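Long-range contacts in peptidase M16 C-terminal domain-containing protein (Enterococcus faecalis, PDB 3D3Y), which is of unknown function but is probably related to the M16 peptidases and their inactive domains, and is predicted to bind a metal ion: residues Arg30-Leu35 with Gly83-Phe88; Val79-Asn84 with Glu167-Pro172; Gln200-Val205 with Glu228-Ile233. One frame throughout, in Å; residues are numbered along the deposited sequence.

Contact 1 of 3, residues Arg30-Leu35 with Gly83-Phe88; sequences RFNTRL and GNQHWF
Arg30 lays its guanidinium over the indole of Trp87, the two planes only 18° apart: CE3 of Trp87 sits under the centre of the guanidinium, and NH1 of Arg30 comes to 3.3 Å from CZ3 of Trp87. CD of Arg30 lies over the same indole face, offset toward the rim, and the bend at chi3 (-70°) beyond it turns NE out of the extended line of the chain. NE of Arg30 is hydrogen-bonded to Asn89 OD1, and NH2 forms a salt bridge with Glu373. Phe31 forms a hydrogen-bonded pair with Phe88 in the antiparallel pairing of strands 24-34 and 85-95; its N donates to Phe88 O at 2.9 Å, and its O accepts from N of Phe88. Phe31 and Phe88 pack on helix 185-198, Phe88 also on 40-52, with the edge of the Phe88 ring toward the face of Phe31 in an offset edge-to-face pair, centroids 5.8 Å apart. On the other face of the sheet, Asn32 ND2 donates nearly straight to Gln85 OE1 at 3.0 Å, arriving from above the carbonyl plane of that amide. The same OE1 takes an in-plane bond from Trp87 NE1, also 3.0 Å, on a lone pair. Tyr376 is a further partner of Asn32 ND2. Thr33 continues the pairing with His86, N to O and O to N. Arg34 passes its CG alongside Asn84 ND2, while its NH1 pairs with Asp168. At the end of the strand, Leu35 N bonds to Asn84 O at 2.8 Å, and Leu35 CD1 meets the edge of the His86 imidazole. Asn32 and Trp87 thus share one amide oxygen of Gln85, and these two donors, together with the bond from Gln85 NE2 to Ala231 O, fix the rotation of that amide.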
loop_
_atom_site.group_PDB
_atom_site.type_symbol
_atom_site.label_atom_id
_atom_site.label_comp_id
_atom_site.label_asym_id
_atom_site.label_seq_id
_atom_site.Cartn_x
_atom_site.Cartn_y
_atom_site.Cartn_z
ATOM N N ARG A 30 1.994 12.520 -6.550
ATOM C CA ARG A 30 1.085 11.382 -6.421
ATOM C C ARG A 30 -0.162 11.547 -7.298
ATOM O O ARG A 30 -0.950 12.506 -7.123
ATOM C CB ARG A 30 0.752 11.089 -4.949
ATOM C CG ARG A 30 -0.233 9.911 -4.761
ATOM C CD ARG A 30 -0.232 9.330 -3.324
ATOM N NE ARG A 30 1.004 8.616 -3.010
ATOM C CZ ARG A 30 1.477 8.431 -1.775
ATOM N NH1 ARG A 30 0.826 8.907 -0.703
ATOM N NH2 ARG A 30 2.607 7.743 -1.611
ATOM N N PHE A 31 -0.284 10.667 -8.292
ATOM C CA PHE A 31 -1.487 10.609 -9.142
ATOM C C PHE A 31 -2.502 9.643 -8.523
ATOM O O PHE A 31 -2.183 8.508 -8.197
ATOM C CB PHE A 31 -1.162 10.142 -10.561
ATOM C CG PHE A 31 -0.238 11.062 -11.325
ATOM C CD1 PHE A 31 -0.729 11.824 -12.394
ATOM C CD2 PHE A 31 1.112 11.156 -10.985
ATOM C CE1 PHE A 31 0.108 12.678 -13.108
ATOM C CE2 PHE A 31 1.960 11.979 -11.704
ATOM C CZ PHE A 31 1.437 12.748 -12.776
ATOM N N ASN A 32 -3.726 10.105 -8.338
ATOM C CA ASN A 32 -4.716 9.359 -7.574
ATOM C C ASN A 32 -5.884 9.062 -8.497
ATOM O O ASN A 32 -6.375 9.972 -9.178
ATOM C CB ASN A 32 -5.146 10.214 -6.372
ATOM C CG ASN A 32 -5.985 9.444 -5.337
ATOM O OD1 ASN A 32 -7.068 8.904 -5.639
ATOM N ND2 ASN A 32 -5.489 9.413 -4.106
ATOM N N THR A 33 -6.319 7.799 -8.531
ATOM C CA THR A 33 -7.474 7.383 -9.346
ATOM C C THR A 33 -8.283 6.322 -8.597
ATOM O O THR A 33 -7.781 5.707 -7.654
ATOM C CB THR A 33 -7.032 6.841 -10.736
ATOM O OG1 THR A 33 -8.152 6.862 -11.633
ATOM C CG2 THR A 33 -6.482 5.399 -10.623
ATOM N N ARG A 34 -9.527 6.110 -9.005
ATOM C CA ARG A 34 -10.311 4.971 -8.490
ATOM C C ARG A 34 -9.626 3.632 -8.827
ATOM O O ARG A 34 -9.132 3.442 -9.942
ATOM C CB ARG A 34 -11.748 5.013 -9.058
ATOM C CG ARG A 34 -12.713 3.957 -8.497
ATOM C CD ARG A 34 -14.099 3.982 -9.228
ATOM N NE ARG A 34 -13.978 3.359 -10.553
ATOM C CZ ARG A 34 -13.898 2.040 -10.764
ATOM N NH1 ARG A 34 -13.954 1.186 -9.748
ATOM N NH2 ARG A 34 -13.774 1.564 -12.000
ATOM N N LEU A 35 -9.590 2.709 -7.871
ATOM C CA LEU A 35 -9.044 1.366 -8.147
ATOM C C LEU A 35 -9.901 0.753 -9.243
ATOM O O LEU A 35 -11.120 0.785 -9.149
ATOM C CB LEU A 35 -9.089 0.507 -6.901
ATOM C CG LEU A 35 -8.438 -0.857 -7.011
ATOM C CD1 LEU A 35 -6.933 -0.692 -6.961
ATOM C CD2 LEU A 35 -8.946 -1.739 -5.887
ATOM N N GLY A 83 -7.483 1.276 0.003
ATOM C CA GLY A 83 -8.938 1.322 -0.013
ATOM C C GLY A 83 -9.416 1.186 -1.448
ATOM O O GLY A 83 -9.009 0.249 -2.159
ATOM N N ASN A 84 -10.286 2.097 -1.865
ATOM C CA ASN A 84 -10.776 2.115 -3.228
ATOM C C ASN A 84 -9.958 2.978 -4.210
ATOM O O ASN A 84 -10.430 3.288 -5.304
ATOM C CB ASN A 84 -12.233 2.557 -3.256
ATOM C CG ASN A 84 -12.994 1.903 -4.377
ATOM O OD1 ASN A 84 -12.904 0.667 -4.568
ATOM N ND2 ASN A 84 -13.725 2.698 -5.142
ATOM N N GLN A 85 -8.736 3.350 -3.822
ATOM C CA GLN A 85 -7.853 4.208 -4.653
ATOM C C GLN A 85 -6.621 3.436 -5.095
ATOM O O GLN A 85 -6.195 2.474 -4.444
ATOM C CB GLN A 85 -7.421 5.451 -3.865
ATOM C CG GLN A 85 -8.553 6.424 -3.603
ATOM C CD GLN A 85 -8.179 7.543 -2.648
ATOM O OE1 GLN A 85 -7.021 7.687 -2.252
ATOM N NE2 GLN A 85 -9.176 8.354 -2.271
ATOM N N HIS A 86 -6.068 3.836 -6.232
ATOM C CA HIS A 86 -4.809 3.275 -6.692
ATOM C C HIS A 86 -3.911 4.500 -6.932
ATOM O O HIS A 86 -4.337 5.511 -7.554
ATOM C CB HIS A 86 -5.006 2.421 -7.973
ATOM C CG HIS A 86 -3.803 1.598 -8.339
ATOM N ND1 HIS A 86 -2.816 2.056 -9.184
ATOM C CD2 HIS A 86 -3.419 0.361 -7.946
ATOM C CE1 HIS A 86 -1.875 1.130 -9.304
ATOM N NE2 HIS A 86 -2.218 0.088 -8.560
ATOM N N TRP A 87 -2.705 4.436 -6.378
ATOM C CA TRP A 87 -1.806 5.578 -6.338
ATOM C C TRP A 87 -0.594 5.295 -7.241
ATOM O O TRP A 87 -0.020 4.219 -7.191
ATOM C CB TRP A 87 -1.306 5.789 -4.887
ATOM C CG TRP A 87 -2.359 6.098 -3.803
ATOM C CD1 TRP A 87 -3.689 6.427 -3.977
ATOM C CD2 TRP A 87 -2.103 6.189 -2.400
ATOM N NE1 TRP A 87 -4.283 6.675 -2.732
ATOM C CE2 TRP A 87 -3.323 6.539 -1.760
ATOM C CE3 TRP A 87 -0.942 6.010 -1.611
ATOM C CZ2 TRP A 87 -3.419 6.711 -0.368
ATOM C CZ3 TRP A 87 -1.042 6.175 -0.205
ATOM C CH2 TRP A 87 -2.278 6.517 0.393
ATOM N N PHE A 88 -0.178 6.297 -8.017
ATOM C CA PHE A 88 1.002 6.223 -8.888
ATOM C C PHE A 88 1.932 7.296 -8.331
ATOM O O PHE A 88 1.575 8.473 -8.290
ATOM C CB PHE A 88 0.584 6.503 -10.316
ATOM C CG PHE A 88 1.696 6.476 -11.333
ATOM C CD1 PHE A 88 1.808 5.393 -12.213
ATOM C CD2 PHE A 88 2.577 7.567 -11.482
ATOM C CE1 PHE A 88 2.784 5.390 -13.215
ATOM C CE2 PHE A 88 3.581 7.574 -12.471
ATOM C CZ PHE A 88 3.692 6.463 -13.341
#

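Contact 2 of 3, residues Val79-Asn84 with Glu167-Pro172; sequences VSKKGN and EDQKIP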
loop_
_atom_site.group_PDB
_atom_site.type_symbol
_atom_site.label_atom_id
_atom_site.label_comp_id
_atom_site.label_asym_id
_atom_site.label_seq_id
_atom_site.Cartn_x
_atom_site.Cartn_y
_atom_site.Cartn_z
ATOM N N VAL A 79 3.757 2.039 -7.505
ATOM C CA VAL A 79 2.332 2.136 -7.338
ATOM C C VAL A 79 1.939 1.473 -6.048
ATOM O O VAL A 79 2.665 0.603 -5.528
ATOM C CB VAL A 79 1.538 1.477 -8.510
ATOM C CG1 VAL A 79 1.797 2.207 -9.810
ATOM C CG2 VAL A 79 1.907 -0.006 -8.653
ATOM N N SER A 80 0.791 1.893 -5.523
ATOM C CA SER A 80 0.212 1.200 -4.380
ATOM C C SER A 80 -1.306 1.307 -4.407
ATOM O O SER A 80 -1.884 2.014 -5.235
ATOM C CB SER A 80 0.798 1.713 -3.051
ATOM O OG SER A 80 0.676 3.109 -2.975
ATOM N N LYS A 81 -1.956 0.578 -3.510
ATOM C CA LYS A 81 -3.406 0.474 -3.518
ATOM C C LYS A 81 -3.792 0.871 -2.121
ATOM O O LYS A 81 -3.142 0.441 -1.190
ATOM C CB LYS A 81 -3.762 -0.997 -3.791
ATOM C CG LYS A 81 -5.171 -1.446 -3.519
ATOM C CD LYS A 81 -5.355 -2.817 -4.222
ATOM C CE LYS A 81 -6.409 -3.651 -3.553
ATOM N NZ LYS A 81 -6.461 -5.043 -4.122
ATOM N N LYS A 82 -4.846 1.656 -1.968
ATOM C CA LYS A 82 -5.297 2.057 -0.641
ATOM C C LYS A 82 -6.787 2.173 -0.701
ATOM O O LYS A 82 -7.314 3.067 -1.372
ATOM C CB LYS A 82 -4.714 3.415 -0.225
ATOM C CG LYS A 82 -4.812 3.721 1.304
ATOM C CD LYS A 82 -3.655 2.987 1.985
ATOM C CE LYS A 82 -3.520 3.302 3.433
ATOM N NZ LYS A 82 -2.476 2.352 3.939
ATOM N N GLY A 83 -7.483 1.276 0.003
ATOM C CA GLY A 83 -8.938 1.322 -0.013
ATOM C C GLY A 83 -9.416 1.186 -1.448
ATOM O O GLY A 83 -9.009 0.249 -2.159
ATOM N N ASN A 84 -10.286 2.097 -1.865
ATOM C CA ASN A 84 -10.776 2.115 -3.228
ATOM C C ASN A 84 -9.958 2.978 -4.210
ATOM O O ASN A 84 -10.430 3.288 -5.304
ATOM C CB ASN A 84 -12.233 2.557 -3.256
ATOM C CG ASN A 84 -12.994 1.903 -4.377
ATOM O OD1 ASN A 84 -12.904 0.667 -4.568
ATOM N ND2 ASN A 84 -13.725 2.698 -5.142
ATOM N N GLU A 167 -15.011 -6.717 -9.176
ATOM C CA GLU A 167 -13.974 -6.971 -10.185
ATOM C C GLU A 167 -12.680 -6.152 -9.958
ATOM O O GLU A 167 -11.601 -6.560 -10.385
ATOM C CB GLU A 167 -14.529 -6.825 -11.606
ATOM C CG GLU A 167 -14.669 -8.208 -12.381
ATOM C CD GLU A 167 -15.044 -9.433 -11.498
ATOM O OE1 GLU A 167 -14.356 -10.483 -11.617
ATOM O OE2 GLU A 167 -16.009 -9.362 -10.684
ATOM N N ASP A 168 -12.790 -5.022 -9.259
ATOM C CA ASP A 168 -11.625 -4.176 -8.996
ATOM C C ASP A 168 -10.819 -4.626 -7.793
ATOM O O ASP A 168 -9.587 -4.668 -7.833
ATOM C CB ASP A 168 -12.061 -2.726 -8.814
ATOM C CG ASP A 168 -12.875 -2.211 -9.971
ATOM O OD1 ASP A 168 -12.494 -2.437 -11.126
ATOM O OD2 ASP A 168 -13.917 -1.568 -9.731
ATOM N N GLN A 169 -11.506 -4.948 -6.699
ATOM C CA GLN A 169 -10.810 -5.220 -5.436
ATOM C C GLN A 169 -10.155 -6.593 -5.393
ATOM O O GLN A 169 -9.296 -6.834 -4.555
ATOM C CB GLN A 169 -11.750 -5.073 -4.249
ATOM C CG GLN A 169 -12.124 -3.639 -3.949
ATOM C CD GLN A 169 -10.998 -2.846 -3.277
ATOM O OE1 GLN A 169 -9.988 -3.396 -2.863
ATOM N NE2 GLN A 169 -11.175 -1.556 -3.190
ATOM N N LYS A 170 -10.582 -7.494 -6.284
ATOM C CA LYS A 170 -9.958 -8.819 -6.387
ATOM C C LYS A 170 -8.568 -8.808 -7.053
ATOM O O LYS A 170 -7.849 -9.814 -7.046
ATOM C CB LYS A 170 -10.918 -9.821 -7.044
ATOM C CG LYS A 170 -11.370 -9.464 -8.424
ATOM C CD LYS A 170 -12.029 -10.653 -9.130
ATOM C CE LYS A 170 -13.441 -10.882 -8.651
ATOM N NZ LYS A 170 -14.057 -12.049 -9.373
ATOM N N ILE A 171 -8.165 -7.643 -7.556
ATOM C CA ILE A 171 -6.876 -7.449 -8.220
ATOM C C ILE A 171 -5.861 -6.797 -7.267
ATOM O O ILE A 171 -6.168 -5.741 -6.665
ATOM C CB ILE A 171 -7.062 -6.515 -9.458
ATOM C CG1 ILE A 171 -8.261 -6.947 -10.307
ATOM C CG2 ILE A 171 -5.766 -6.383 -10.304
ATOM C CD1 ILE A 171 -8.139 -8.324 -10.995
ATOM N N PRO A 172 -4.632 -7.373 -7.179
ATOM C CA PRO A 172 -3.557 -6.762 -6.390
ATOM C C PRO A 172 -3.089 -5.437 -6.977
ATOM O O PRO A 172 -3.310 -5.147 -8.157
ATOM C CB PRO A 172 -2.418 -7.779 -6.458
ATOM C CG PRO A 172 -2.859 -8.855 -7.346
ATOM C CD PRO A 172 -4.232 -8.646 -7.817
#
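Lys81 has CG anti to its backbone N and stays extended beyond it, which carries NZ straight across to the loop 167-172; Gln169 instead bends at chi2 (-75°), turning its amide back toward the turn that follows strand 74-82. The two side chains cross with Lys81 CE 3.7 Å from Gln169 OE1. NZ of Lys81 donates to Ile171 O at 2.7 Å, from above the carbonyl plane, and reaches Gln169 O in a weak, longer bond of 3.4 Å. Both acceptors are backbone carbonyls of the same bend, which contains a type I beta turn from Asp168 to Ile171, so one ammonium group spans two points of the loop backbone. The Gln169 amide in return binds the turn after the strand. NE2 of Gln169 gives a nearly straight bond, 173° at the hydrogen, to Gly83 O at 3.0 Å, and a second to Asn84 OD1 at 3.1 Å. The first acceptor is approached from above its carbonyl plane, the second in plane on a lone pair, with the two amides tilted 26° apart. Gly83 has a positive phi, a backbone shape glycine adopts easily, at the turn into strand 85-95. Elsewhere, Arg312 donates to Gln169 OE1 and lies near Lys81 NZ as a like charge, and Ser166 OG takes the backbone N of Gln169. Within the loop, Lys170 NZ forms a salt bridge with Glu167 OE1 at 2.8 Å. Both N-H of NE2 have acceptors and OE1 accepts from Arg312, which sets the orientation of the Gln169 amide. The join rests on polar bonds, three to backbone carbonyls, the one to Gln169 O weak, and one to the Asn84 side chain; the carbonyls may partly offset the charge of Lys81 beside Arg312.

Contact 3 of 3, residues Gln200-Val205 with Glu228-Ile233; sequences QVDIFV and EGKAAI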
loop_
_atom_site.group_PDB
_atom_site.type_symbol
_atom_site.label_atom_id
_atom_site.label_comp_id
_atom_site.label_asym_id
_atom_site.label_seq_id
_atom_site.Cartn_x
_atom_site.Cartn_y
_atom_site.Cartn_z
ATOM N N GLN A 200 -6.384 12.962 -10.079
ATOM C CA GLN A 200 -6.110 14.001 -9.085
ATOM C C GLN A 200 -4.622 13.927 -8.767
ATOM O O GLN A 200 -4.067 12.839 -8.566
ATOM C CB GLN A 200 -6.964 13.824 -7.825
ATOM C CG GLN A 200 -8.456 14.185 -8.048
ATOM C CD GLN A 200 -9.101 13.282 -9.099
ATOM O OE1 GLN A 200 -9.052 12.048 -8.996
ATOM N NE2 GLN A 200 -9.705 13.892 -10.116
ATOM N N VAL A 201 -3.962 15.078 -8.752
ATOM C CA VAL A 201 -2.512 15.102 -8.586
ATOM C C VAL A 201 -2.206 15.930 -7.348
ATOM O O VAL A 201 -2.754 17.023 -7.180
ATOM C CB VAL A 201 -1.815 15.731 -9.834
ATOM C CG1 VAL A 201 -0.283 15.750 -9.653
ATOM C CG2 VAL A 201 -2.157 14.942 -11.092
ATOM N N ASP A 202 -1.360 15.397 -6.473
ATOM C CA ASP A 202 -0.908 16.157 -5.306
ATOM C C ASP A 202 0.609 16.052 -5.218
ATOM O O ASP A 202 1.196 14.982 -5.403
ATOM C CB ASP A 202 -1.613 15.690 -4.015
ATOM C CG ASP A 202 -3.053 16.137 -3.963
ATOM O OD1 ASP A 202 -3.319 17.270 -3.507
ATOM O OD2 ASP A 202 -3.930 15.369 -4.418
ATOM N N ILE A 203 1.240 17.195 -4.987
ATOM C CA ILE A 203 2.694 17.293 -4.998
ATOM C C ILE A 203 3.082 17.756 -3.627
ATOM O O ILE A 203 2.505 18.741 -3.096
ATOM C CB ILE A 203 3.177 18.307 -6.052
ATOM C CG1 ILE A 203 2.723 17.849 -7.437
ATOM C CG2 ILE A 203 4.706 18.452 -5.984
ATOM C CD1 ILE A 203 3.011 18.850 -8.557
ATOM N N PHE A 204 4.007 17.015 -3.031
ATOM C CA PHE A 204 4.498 17.311 -1.691
ATOM C C PHE A 204 5.990 17.606 -1.704
ATOM O O PHE A 204 6.776 16.937 -2.406
ATOM C CB PHE A 204 4.224 16.129 -0.761
ATOM C CG PHE A 204 2.779 15.951 -0.437
ATOM C CD1 PHE A 204 2.274 16.373 0.782
ATOM C CD2 PHE A 204 1.909 15.361 -1.363
ATOM C CE1 PHE A 204 0.928 16.225 1.076
ATOM C CE2 PHE A 204 0.563 15.209 -1.062
ATOM C CZ PHE A 204 0.077 15.631 0.147
ATOM N N VAL A 205 6.371 18.610 -0.920
ATOM C CA VAL A 205 7.759 18.955 -0.731
ATOM C C VAL A 205 7.984 19.079 0.761
ATOM O O VAL A 205 7.366 19.922 1.422
ATOM C CB VAL A 205 8.136 20.297 -1.442
ATOM C CG1 VAL A 205 9.619 20.582 -1.240
ATOM C CG2 VAL A 205 7.804 20.201 -2.918
ATOM N N GLU A 228 -11.577 17.999 -9.163
ATOM C CA GLU A 228 -10.923 18.122 -7.858
ATOM C C GLU A 228 -11.223 16.932 -6.917
ATOM O O GLU A 228 -10.347 16.494 -6.157
ATOM C CB GLU A 228 -11.324 19.451 -7.212
ATOM C CG GLU A 228 -10.569 19.787 -5.943
ATOM C CD GLU A 228 -9.162 20.329 -6.180
ATOM O OE1 GLU A 228 -8.958 21.215 -7.038
ATOM O OE2 GLU A 228 -8.259 19.888 -5.461
ATOM N N GLY A 229 -12.443 16.406 -6.986
ATOM C CA GLY A 229 -12.857 15.266 -6.164
ATOM C C GLY A 229 -12.095 13.970 -6.440
ATOM O O GLY A 229 -11.989 13.524 -7.577
ATOM N N LYS A 230 -11.572 13.347 -5.391
ATOM C CA LYS A 230 -10.965 12.016 -5.531
ATOM C C LYS A 230 -12.028 10.910 -5.405
ATOM O O LYS A 230 -13.097 11.136 -4.841
ATOM C CB LYS A 230 -9.903 11.819 -4.447
ATOM C CG LYS A 230 -8.667 12.714 -4.630
ATOM C CD LYS A 230 -7.613 12.421 -3.575
ATOM C CE LYS A 230 -6.338 13.205 -3.822
ATOM N NZ LYS A 230 -6.471 14.655 -3.483
ATOM N N ALA A 231 -11.730 9.729 -5.929
ATOM C CA ALA A 231 -12.486 8.509 -5.588
ATOM C C ALA A 231 -12.646 8.381 -4.055
ATOM O O ALA A 231 -11.761 8.808 -3.296
ATOM C CB ALA A 231 -11.767 7.268 -6.134
ATOM N N ALA A 232 -13.748 7.769 -3.610
ATOM C CA ALA A 232 -13.934 7.464 -2.193
ATOM C C ALA A 232 -12.768 6.610 -1.724
ATOM O O ALA A 232 -12.336 5.701 -2.430
ATOM C CB ALA A 232 -15.228 6.758 -1.966
ATOM N N ILE A 233 -12.211 6.919 -0.561
ATOM C CA ILE A 233 -11.051 6.150 -0.141
ATOM C C ILE A 233 -11.431 4.739 0.358
ATOM O O ILE A 233 -10.746 3.761 0.038
ATOM C CB ILE A 233 -10.132 6.895 0.867
ATOM C CG1 ILE A 233 -8.941 5.981 1.205
ATOM C CG2 ILE A 233 -10.882 7.302 2.116
ATOM C CD1 ILE A 233 -7.572 6.522 0.967
HETATM O O HOH W 1 -9.171 9.510 -7.293
#
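Asp202 and Lys230 meet tip to tip in the salt bridge of this contact. NZ of Lys230 lies 2.8 Å from Asp202 OD2, on the syn side of the carboxylate and 31° out of its plane. The lysine is extended as far as CE and then bends (chi4 74°), which places NZ at the acid. The other carboxylate oxygen, OD1, is bonded by His15 of the adjacent strand 12-18, so both oxygens have a partner. Van der Waals contact comes from Gln200, whose CG packs 3.7 Å from CG of Lys230, while CB faces the same methylenes. Its side chain bends at chi2 and runs against the backbone of the loop: CG lies 3.5 Å from Glu228 O, and CD 3.3 Å from Gly229 O. The amide nitrogen NE2 is taken by Glu227 O. A water makes the remaining link, donating to Gln200 OE1 at 3.1 Å and accepting from Ala231 N at 2.9 Å. Beyond the two segments, Glu228 turns to Asn13 and Gly11, and Lys230 touches Tyr376 and Leu380 of helix 368-380. Between these two segments the loop is thus joined to the start of strand 200-207 by one ion pair, glutamine packing and one water; the buried carboxylate of Asp202, between lysine and histidine, is probably stabilised in its charged form.

In the fold
All three contacts meet on one mixed sheet, in which strand 24-34 lies between 200-207 and 85-95, and 74-82 forms an outermost strand. Contact 1 is central: its centre is about 8 Å from those of contacts 2 and 3, which are about 16 Å apart. Contacts 1 and 2 share Gly83 and Asn84 at the turn between strands 74-82 and 85-95, and Arg34 bridges to Asp168. Contact 3 comes later in the chain and joins contact 1 through backbone bonds of Asn32 with Gln200 and of Asn84 with Ile233. Two loops distant in sequence, 167-172 and 228-233, thereby converge at this end of the sheet.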